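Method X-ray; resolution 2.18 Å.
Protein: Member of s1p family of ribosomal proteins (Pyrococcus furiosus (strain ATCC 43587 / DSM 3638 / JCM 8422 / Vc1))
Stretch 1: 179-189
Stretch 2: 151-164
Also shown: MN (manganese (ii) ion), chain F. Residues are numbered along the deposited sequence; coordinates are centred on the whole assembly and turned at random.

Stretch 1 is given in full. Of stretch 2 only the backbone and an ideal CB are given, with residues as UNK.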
ATOM      1  N   GLU A 179       6.610 -12.426  30.744  1.00 34.70           N
ATOM      2  CA  GLU A 179       6.469 -11.259  31.630  1.00 37.29           C
ATOM      3  C   GLU A 179       5.658 -10.125  31.002  1.00 35.12           C
ATOM      4  O   GLU A 179       5.179  -9.252  31.717  1.00 35.04           O
ATOM      5  CB  GLU A 179       7.839 -10.733  32.047  1.00 40.09           C
ATOM      6  CG  GLU A 179       8.629 -11.718  32.893  1.00 45.15           C
ATOM      7  CD  GLU A 179      10.076 -11.297  33.108  1.00 50.36           C
ATOM      8  OE1 GLU A 179      10.729 -10.821  32.147  1.00 54.41           O
ATOM      9  OE2 GLU A 179      10.565 -11.457  34.243  1.00 53.39           O
ATOM     10  N   TYR A 180       5.490 -10.138  29.680  1.00 32.14           N
ATOM     11  CA  TYR A 180       4.779  -9.061  28.994  1.00 31.57           C
ATOM     12  C   TYR A 180       3.365  -9.431  28.560  1.00 32.44           C
ATOM     13  O   TYR A 180       2.664  -8.592  28.007  1.00 31.62           O
ATOM     14  CB  TYR A 180       5.581  -8.596  27.784  1.00 31.83           C
ATOM     15  CG  TYR A 180       6.946  -8.084  28.149  1.00 31.46           C
ATOM     16  CD1 TYR A 180       7.151  -6.740  28.442  1.00 32.08           C
ATOM     17  CD2 TYR A 180       8.027  -8.947  28.226  1.00 32.95           C
ATOM     18  CE1 TYR A 180       8.407  -6.267  28.788  1.00 33.42           C
ATOM     19  CE2 TYR A 180       9.288  -8.488  28.574  1.00 34.30           C
ATOM     20  CZ  TYR A 180       9.469  -7.147  28.849  1.00 34.12           C
ATOM     21  OH  TYR A 180      10.717  -6.702  29.181  1.00 37.32           O
ATOM     22  N   VAL A 181       2.945 -10.675  28.800  1.00 32.08           N
ATOM     23  CA  VAL A 181       1.595 -11.113  28.436  1.00 31.18           C
ATOM     24  C   VAL A 181       0.904 -11.788  29.615  1.00 30.81           C
ATOM     25  O   VAL A 181       1.563 -12.301  30.513  1.00 30.82           O
ATOM     26  CB  VAL A 181       1.598 -12.058  27.211  1.00 31.81           C
ATOM     27  CG1 VAL A 181       2.266 -11.383  26.014  1.00 31.46           C
ATOM     28  CG2 VAL A 181       2.268 -13.388  27.522  1.00 31.22           C
ATOM     29  N   ASP A 182      -0.424 -11.805  29.581  1.00 30.00           N
ATOM     30  CA  ASP A 182      -1.239 -12.255  30.707  1.00 30.26           C
ATOM     31  C   ASP A 182      -1.491 -13.764  30.731  1.00 31.01           C
ATOM     32  O   ASP A 182      -1.615 -14.359  31.800  1.00 30.70           O
ATOM     33  CB  ASP A 182      -2.564 -11.491  30.708  1.00 31.16           C
ATOM     34  CG  ASP A 182      -2.360  -9.989  30.918  1.00 32.67           C
ATOM     35  OD1 ASP A 182      -2.386  -9.576  32.086  1.00 33.92           O
ATOM     36  OD2 ASP A 182      -2.106  -9.243  29.941  1.00 31.26           O
ATOM     37  N   VAL A 183      -1.613 -14.375  29.561  1.00 30.26           N
ATOM     38  CA  VAL A 183      -1.610 -15.835  29.474  1.00 29.89           C
ATOM     39  C   VAL A 183      -1.016 -16.265  28.140  1.00 29.29           C
ATOM     40  O   VAL A 183      -1.355 -15.710  27.082  1.00 28.68           O
ATOM     41  CB  VAL A 183      -3.006 -16.455  29.680  1.00 30.66           C
ATOM     42  CG1 VAL A 183      -3.960 -16.061  28.569  1.00 31.50           C
ATOM     43  CG2 VAL A 183      -2.906 -17.976  29.780  1.00 30.94           C
ATOM     44  N   HIS A 184      -0.109 -17.237  28.214  1.00 27.02           N
ATOM     45  CA  HIS A 184       0.592 -17.748  27.055  1.00 25.58           C
ATOM     46  C   HIS A 184       0.342 -19.257  26.959  1.00 26.83           C
ATOM     47  O   HIS A 184       0.822 -20.024  27.792  1.00 26.60           O
ATOM     48  CB  HIS A 184       2.071 -17.408  27.186  1.00 24.70           C
ATOM     49  CG  HIS A 184       2.882 -17.723  25.971  1.00 23.91           C
ATOM     50  ND1 HIS A 184       4.243 -17.526  25.923  1.00 24.17           N
ATOM     51  CD2 HIS A 184       2.536 -18.255  24.777  1.00 23.64           C
ATOM     52  CE1 HIS A 184       4.701 -17.900  24.742  1.00 24.22           C
ATOM     53  NE2 HIS A 184       3.686 -18.355  24.031  1.00 24.10           N
ATOM     54  N   VAL A 185      -0.463 -19.657  25.972  1.00 26.84           N
ATOM     55  CA  VAL A 185      -0.742 -21.062  25.687  1.00 26.65           C
ATOM     56  C   VAL A 185       0.239 -21.513  24.613  1.00 27.08           C
ATOM     57  O   VAL A 185       0.175 -21.055  23.463  1.00 26.78           O
ATOM     58  CB  VAL A 185      -2.185 -21.264  25.190  1.00 26.93           C
ATOM     59  CG1 VAL A 185      -2.434 -22.724  24.833  1.00 27.42           C
ATOM     60  CG2 VAL A 185      -3.188 -20.797  26.240  1.00 26.92           C
ATOM     61  N   ASN A 186       1.158 -22.390  24.998  1.00 27.03           N
ATOM     62  CA  ASN A 186       2.226 -22.845  24.113  1.00 28.05           C
ATOM     63  C   ASN A 186       2.777 -24.200  24.604  1.00 29.04           C
ATOM     64  O   ASN A 186       3.208 -24.314  25.761  1.00 29.76           O
ATOM     65  CB  ASN A 186       3.328 -21.785  24.049  1.00 28.00           C
ATOM     66  CG  ASN A 186       4.389 -22.079  22.998  1.00 29.58           C
ATOM     67  OD1 ASN A 186       4.725 -23.230  22.732  1.00 29.84           O
ATOM     68  ND2 ASN A 186       4.939 -21.021  22.404  1.00 29.63           N
ATOM     69  N   PRO A 187       2.759 -25.228  23.736  1.00 29.28           N
ATOM     70  CA  PRO A 187       3.244 -26.561  24.123  1.00 30.21           C
ATOM     71  C   PRO A 187       4.698 -26.598  24.615  1.00 30.68           C
ATOM     72  O   PRO A 187       5.056 -27.480  25.395  1.00 29.20           O
ATOM     73  CB  PRO A 187       3.104 -27.377  22.828  1.00 30.39           C
ATOM     74  CG  PRO A 187       3.064 -26.357  21.729  1.00 30.52           C
ATOM     75  CD  PRO A 187       2.323 -25.206  22.327  1.00 29.95           C
ATOM     76  N   HIS A 188       5.522 -25.656  24.157  1.00 30.38           N
ATOM     77  CA  HIS A 188       6.930 -25.602  24.550  1.00 31.53           C
ATOM     78  C   HIS A 188       7.145 -25.403  26.061  1.00 32.71           C
ATOM     79  O   HIS A 188       8.207 -25.709  26.560  1.00 34.05           O
ATOM     80  CB  HIS A 188       7.657 -24.485  23.792  1.00 31.45           C
ATOM     81  CG  HIS A 188       7.873 -24.775  22.339  1.00 31.91           C
ATOM     82  ND1 HIS A 188       9.038 -25.337  21.861  1.00 32.32           N
ATOM     83  CD2 HIS A 188       7.091 -24.558  21.253  1.00 32.32           C
ATOM     84  CE1 HIS A 188       8.962 -25.465  20.548  1.00 31.97           C
ATOM     85  NE2 HIS A 188       7.789 -25.001  20.154  1.00 32.63           N
ATOM     86  N   HIS A 189       6.156 -24.862  26.766  1.00 34.84           N
ATOM     87  CA  HIS A 189       6.246 -24.671  28.213  1.00 36.98           C
ATOM     88  C   HIS A 189       6.213 -25.997  28.963  1.00 37.92           C
ATOM     89  O   HIS A 189       6.862 -26.140  29.991  1.00 35.75           O
ATOM     90  CB  HIS A 189       5.095 -23.807  28.738  1.00 38.30           C
ATOM     91  CG  HIS A 189       5.245 -22.350  28.440  1.00 40.32           C
ATOM     92  ND1 HIS A 189       4.505 -21.717  27.472  1.00 42.50           N
ATOM     93  CD2 HIS A 189       6.048 -21.405  28.982  1.00 40.51           C
ATOM     94  CE1 HIS A 189       4.847 -20.439  27.427  1.00 42.59           C
ATOM     95  NE2 HIS A 189       5.781 -20.226  28.333  1.00 39.47           N
ATOM     96  N   UNK A 151       1.784  -1.954  23.898  1.00 25.61           N
ATOM     97  CA  UNK A 151       0.437  -2.249  24.405  1.00 25.77           C
ATOM     98  C   UNK A 151       0.314  -2.036  25.925  1.00 27.39           C
ATOM     99  O   UNK A 151      -0.728  -1.591  26.416  1.00 27.50           O
ATOM    100  CB  UNK A 151       0.062  -3.691  24.059  1.00 25.77           C
ATOM    101  N   UNK A 152       1.365  -2.349  26.668  1.00 29.57           N
ATOM    102  CA  UNK A 152       1.316  -2.205  28.123  1.00 32.30           C
ATOM    103  C   UNK A 152       1.311  -0.734  28.575  1.00 31.40           C
ATOM    104  O   UNK A 152       0.785  -0.418  29.633  1.00 30.54           O
ATOM    105  CB  UNK A 152       2.507  -2.932  28.750  1.00 32.30           C
ATOM    106  N   UNK A 153       1.835   0.166  27.752  1.00 30.17           N
ATOM    107  CA  UNK A 153       1.679   1.594  28.020  1.00 29.11           C
ATOM    108  C   UNK A 153       0.202   2.006  28.027  1.00 28.74           C
ATOM    109  O   UNK A 153      -0.151   3.050  28.579  1.00 29.55           O
ATOM    110  CB  UNK A 153       2.446   2.411  26.979  1.00 29.11           C
ATOM    111  N   UNK A 154      -0.662   1.187  27.430  1.00 27.20           N
ATOM    112  CA  UNK A 154      -2.100   1.446  27.428  1.00 26.73           C
ATOM    113  C   UNK A 154      -2.888   0.537  28.382  1.00 26.43           C
ATOM    114  O   UNK A 154      -4.118   0.563  28.371  1.00 28.17           O
ATOM    115  CB  UNK A 154      -2.643   1.282  26.007  1.00 26.73           C
ATOM    116  N   UNK A 155      -2.195  -0.243  29.209  1.00 26.17           N
ATOM    117  CA  UNK A 155      -2.852  -1.198  30.126  1.00 26.64           C
ATOM    118  C   UNK A 155      -3.652  -2.308  29.452  1.00 27.64           C
ATOM    119  O   UNK A 155      -4.624  -2.824  30.021  1.00 28.42           O
ATOM    120  CB  UNK A 155      -3.790  -0.431  31.060  1.00 26.64           C
ATOM    121  N   UNK A 156      -3.252  -2.680  28.240  1.00 27.30           N
ATOM    122  CA  UNK A 156      -3.969  -3.685  27.457  1.00 27.53           C
ATOM    123  C   UNK A 156      -3.618  -5.096  27.938  1.00 27.62           C
ATOM    124  O   UNK A 156      -2.458  -5.391  28.221  1.00 28.19           O
ATOM    125  CB  UNK A 156      -3.643  -3.535  25.970  1.00 27.53           C
ATOM    126  N   UNK A 157      -4.628  -5.952  28.043  1.00 28.28           N
ATOM    127  CA  UNK A 157      -4.406  -7.362  28.381  1.00 29.66           C
ATOM    128  C   UNK A 157      -4.236  -8.184  27.118  1.00 28.14           C
ATOM    129  O   UNK A 157      -4.829  -7.881  26.082  1.00 26.05           O
ATOM    130  CB  UNK A 157      -5.564  -7.912  29.217  1.00 29.66           C
ATOM    131  N   UNK A 158      -3.390  -9.203  27.215  1.00 27.05           N
ATOM    132  CA  UNK A 158      -2.873  -9.893  26.054  1.00 27.02           C
ATOM    133  C   UNK A 158      -2.926 -11.404  26.278  1.00 26.95           C
ATOM    134  O   UNK A 158      -2.399 -11.910  27.275  1.00 27.37           O
ATOM    135  CB  UNK A 158      -1.444  -9.438  25.751  1.00 27.02           C
ATOM    136  N   UNK A 159      -3.576 -12.105  25.353  1.00 26.12           N
ATOM    137  CA  UNK A 159      -3.584 -13.569  25.302  1.00 25.53           C
ATOM    138  C   UNK A 159      -2.746 -14.028  24.106  1.00 24.78           C
ATOM    139  O   UNK A 159      -2.922 -13.531  22.989  1.00 23.20           O
ATOM    140  CB  UNK A 159      -5.012 -14.108  25.205  1.00 25.53           C
ATOM    141  N   UNK A 160      -1.825 -14.959  24.344  1.00 24.76           N
ATOM    142  CA  UNK A 160      -1.045 -15.566  23.276  1.00 24.26           C
ATOM    143  C   UNK A 160      -1.319 -17.066  23.172  1.00 25.02           C
ATOM    144  O   UNK A 160      -1.236 -17.790  24.177  1.00 24.41           O
ATOM    145  CB  UNK A 160       0.447 -15.317  23.505  1.00 24.26           C
ATOM    146  N   UNK A 161      -1.642 -17.512  21.955  1.00 24.46           N
ATOM    147  CA  UNK A 161      -1.810 -18.930  21.619  1.00 24.53           C
ATOM    148  C   UNK A 161      -0.867 -19.237  20.446  1.00 24.99           C
ATOM    149  O   UNK A 161      -1.151 -18.896  19.298  1.00 24.71           O
ATOM    150  CB  UNK A 161      -3.263 -19.256  21.268  1.00 24.53           C
ATOM    151  N   UNK A 162       0.266 -19.859  20.740  1.00 24.22           N
ATOM    152  CA  UNK A 162       1.317 -20.051  19.760  1.00 24.93           C
ATOM    153  C   UNK A 162       2.029 -21.388  20.018  1.00 25.02           C
ATOM    154  O   UNK A 162       1.847 -22.004  21.070  1.00 25.49           O
ATOM    155  CB  UNK A 162       2.309 -18.887  19.802  1.00 24.93           C
ATOM    156  N   UNK A 163       2.820 -21.844  19.051  1.00 25.88           N
ATOM    157  CA  UNK A 163       3.573 -23.104  19.190  1.00 26.30           C
ATOM    158  C   UNK A 163       5.016 -23.007  18.692  1.00 27.05           C
ATOM    159  O   UNK A 163       5.670 -24.036  18.466  1.00 28.13           O
ATOM    160  CB  UNK A 163       2.855 -24.220  18.428  1.00 26.30           C
ATOM    161  N   UNK A 164       5.511 -21.775  18.549  1.00 27.09           N
ATOM    162  CA  UNK A 164       6.920 -21.523  18.271  1.00 27.85           C
ATOM    163  C   UNK A 164       7.682 -21.444  19.579  1.00 28.79           C
ATOM    164  O   UNK A 164       7.113 -21.105  20.624  1.00 29.04           O
ATOM    165  CB  UNK A 164       7.102 -20.238  17.461  1.00 27.85           C
TER
HETATM  166 MN    MN F 805       1.699 -22.618  12.793  1.00 42.69          MN

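Stretch 2 leaves a helix, turns, and enters a strand parallel to V183–V185. At positions 151, 153 and 154 nothing of stretch 1 lies within reach of the ideal CB, so many residues would suit; they are L151, A153 and Y154. Position 152 points toward stretch 1, but its CB has no neighbour there within 5.5 Å. A long side chain could span the gap to the carboxylate of D182, and a basic one would gain a charge partner. It is K152, whose NZ forms a salt bridge with D182 OD2 at 2.8 Å and also donates to the backbone O of 156 at 2.9 Å.

Position 155 has phi/psi of 63/28, which favours glycine, and G155 ends the type I turn begun at 152. Position 156 has no neighbours and leaves the choice open; it is V156. At 157 the ideal CB lies 3.8 Å from D182 OD2, so a polar or basic residue is plausible, yet the extended side chain of K157 leads away.

The ideal CB of 158 lies 4.2 Å from V181 CG1, which suits an aliphatic residue. I158 places CG2 3.7 Å from V181 CG1, while its backbone N donates to D182 OD2 at 3.0 Å.

From here side chains alternate between the two faces of the sheet. Position 159 shares a face with V183, whose CG1 is 4.0 Å from the ideal CB; a small or branched aliphatic residue would fit. V159 brings CG2 to 3.7 Å from V183 CG1. Position 160 lies on the face of H184, with H184 CD2 3.8 Å and V181 CG2 4.8 Å from the ideal CB of 160, and a compact apolar residue suits both. It is V160: CG2 meets V181 CG1 at 3.7 Å and CG1 meets H184 CD2 at 3.6 Å. Its backbone N donates to V183 O at 2.9 Å, and V185 N donates to its O at 2.7 Å.

Position 161 returns to the face of V185, where several aliphatics would do; I161 CG1 lies 4.2 Å from V185 CB.

At 162, N186 ND2 (4.3 Å) and H184 NE2 (4.5 Å) near the ideal CB make a polar residue reasonable. D162 instead turns OD1 to its own stretch, accepting from the backbone N of 163 at 2.7 Å. Position 163 has P187 CG 3.9 Å from its ideal CB, but the manganese MN, about 6.0 Å from that CB, suits a ligand long enough to reach it, such as histidine: H163 NE2 binds MN at 2.4 Å. Position 164 points away, and stretch 1 sets little demand on the side chain; it is H164, whose ND1 donates to D162 OD1 at 2.7 Å and whose backbone O accepts from N186 ND2 at 2.8 Å.

Stretch 2 151-164: LKAYGVKIVVIDHH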
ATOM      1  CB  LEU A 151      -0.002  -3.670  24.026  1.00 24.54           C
ATOM      2  CG  LEU A 151      -0.288  -3.884  22.537  1.00 23.79           C
ATOM      3  CD1 LEU A 151      -0.435  -5.362  22.226  1.00 23.62           C
ATOM      4  CD2 LEU A 151      -1.532  -3.132  22.098  1.00 24.26           C
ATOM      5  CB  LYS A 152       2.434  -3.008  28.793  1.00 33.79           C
ATOM      6  CG  LYS A 152       2.182  -4.523  28.765  1.00 36.80           C
ATOM      7  CD  LYS A 152       0.791  -4.908  29.274  1.00 37.29           C
ATOM      8  CE  LYS A 152       0.686  -6.403  29.550  1.00 38.23           C
ATOM      9  NZ  LYS A 152      -0.685  -6.809  29.966  1.00 37.63           N
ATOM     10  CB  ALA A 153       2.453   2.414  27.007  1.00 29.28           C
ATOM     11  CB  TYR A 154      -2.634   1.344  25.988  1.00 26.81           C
ATOM     12  CG  TYR A 154      -2.068   2.437  25.122  1.00 26.44           C
ATOM     13  CD1 TYR A 154      -0.801   2.322  24.575  1.00 26.20           C
ATOM     14  CD2 TYR A 154      -2.783   3.609  24.892  1.00 26.01           C
ATOM     15  CE1 TYR A 154      -0.258   3.339  23.810  1.00 26.28           C
ATOM     16  CE2 TYR A 154      -2.251   4.631  24.127  1.00 26.08           C
ATOM     17  CZ  TYR A 154      -0.990   4.494  23.586  1.00 26.23           C
ATOM     18  OH  TYR A 154      -0.452   5.517  22.831  1.00 25.20           O
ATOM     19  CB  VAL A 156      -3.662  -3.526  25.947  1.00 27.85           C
ATOM     20  CG1 VAL A 156      -4.022  -4.773  25.155  1.00 27.79           C
ATOM     21  CG2 VAL A 156      -4.401  -2.308  25.391  1.00 28.40           C
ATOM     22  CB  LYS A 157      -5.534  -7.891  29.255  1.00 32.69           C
ATOM     23  CG  LYS A 157      -5.542  -7.208  30.610  1.00 36.35           C
ATOM     24  CD  LYS A 157      -6.603  -7.781  31.519  1.00 41.84           C
ATOM     25  CE  LYS A 157      -6.481  -7.193  32.917  1.00 45.51           C
ATOM     26  NZ  LYS A 157      -7.585  -7.696  33.781  1.00 48.13           N
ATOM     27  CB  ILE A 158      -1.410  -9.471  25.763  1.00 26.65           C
ATOM     28  CG1 ILE A 158      -1.299  -7.951  25.561  1.00 26.58           C
ATOM     29  CG2 ILE A 158      -0.880 -10.188  24.532  1.00 26.19           C
ATOM     30  CD1 ILE A 158       0.125  -7.431  25.603  1.00 25.85           C
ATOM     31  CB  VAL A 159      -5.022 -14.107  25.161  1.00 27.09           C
ATOM     32  CG1 VAL A 159      -5.039 -15.623  24.936  1.00 27.26           C
ATOM     33  CG2 VAL A 159      -5.849 -13.725  26.387  1.00 27.40           C
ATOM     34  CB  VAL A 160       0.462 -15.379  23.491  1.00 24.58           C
ATOM     35  CG1 VAL A 160       1.227 -15.986  22.313  1.00 25.17           C
ATOM     36  CG2 VAL A 160       0.809 -13.901  23.673  1.00 24.72           C
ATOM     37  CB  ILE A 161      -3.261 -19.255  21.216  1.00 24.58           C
ATOM     38  CG1 ILE A 161      -4.230 -18.896  22.348  1.00 25.28           C
ATOM     39  CG2 ILE A 161      -3.398 -20.729  20.862  1.00 25.18           C
ATOM     40  CD1 ILE A 161      -5.681 -18.847  21.928  1.00 25.69           C
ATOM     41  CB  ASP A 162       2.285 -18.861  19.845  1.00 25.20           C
ATOM     42  CG  ASP A 162       3.207 -18.748  18.650  1.00 25.54           C
ATOM     43  OD1 ASP A 162       3.018 -19.492  17.653  1.00 24.35           O
ATOM     44  OD2 ASP A 162       4.141 -17.901  18.715  1.00 25.71           O
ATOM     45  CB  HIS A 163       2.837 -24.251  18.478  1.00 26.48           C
ATOM     46  CG  HIS A 163       2.737 -24.076  17.000  1.00 27.99           C
ATOM     47  ND1 HIS A 163       3.253 -24.988  16.103  1.00 29.09           N
ATOM     48  CD2 HIS A 163       2.200 -23.081  16.257  1.00 27.68           C
ATOM     49  CE1 HIS A 163       3.021 -24.567  14.872  1.00 28.46           C
ATOM     50  NE2 HIS A 163       2.382 -23.415  14.942  1.00 28.12           N
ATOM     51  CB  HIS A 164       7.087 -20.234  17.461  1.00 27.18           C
ATOM     52  CG  HIS A 164       6.413 -20.292  16.129  1.00 27.52           C
ATOM     53  ND1 HIS A 164       5.067 -20.033  15.965  1.00 27.14           N
ATOM     54  CD2 HIS A 164       6.883 -20.640  14.908  1.00 26.73           C
ATOM     55  CE1 HIS A 164       4.744 -20.200  14.694  1.00 27.13           C
ATOM     56  NE2 HIS A 164       5.827 -20.569  14.033  1.00 27.26           N
TER
HETATM   57  O   HOH W   1       1.495 -21.569  10.907  1.00 30.46           O
HETATM   58  O   HOH W   2       3.840 -22.426  12.216  1.00 34.42           O
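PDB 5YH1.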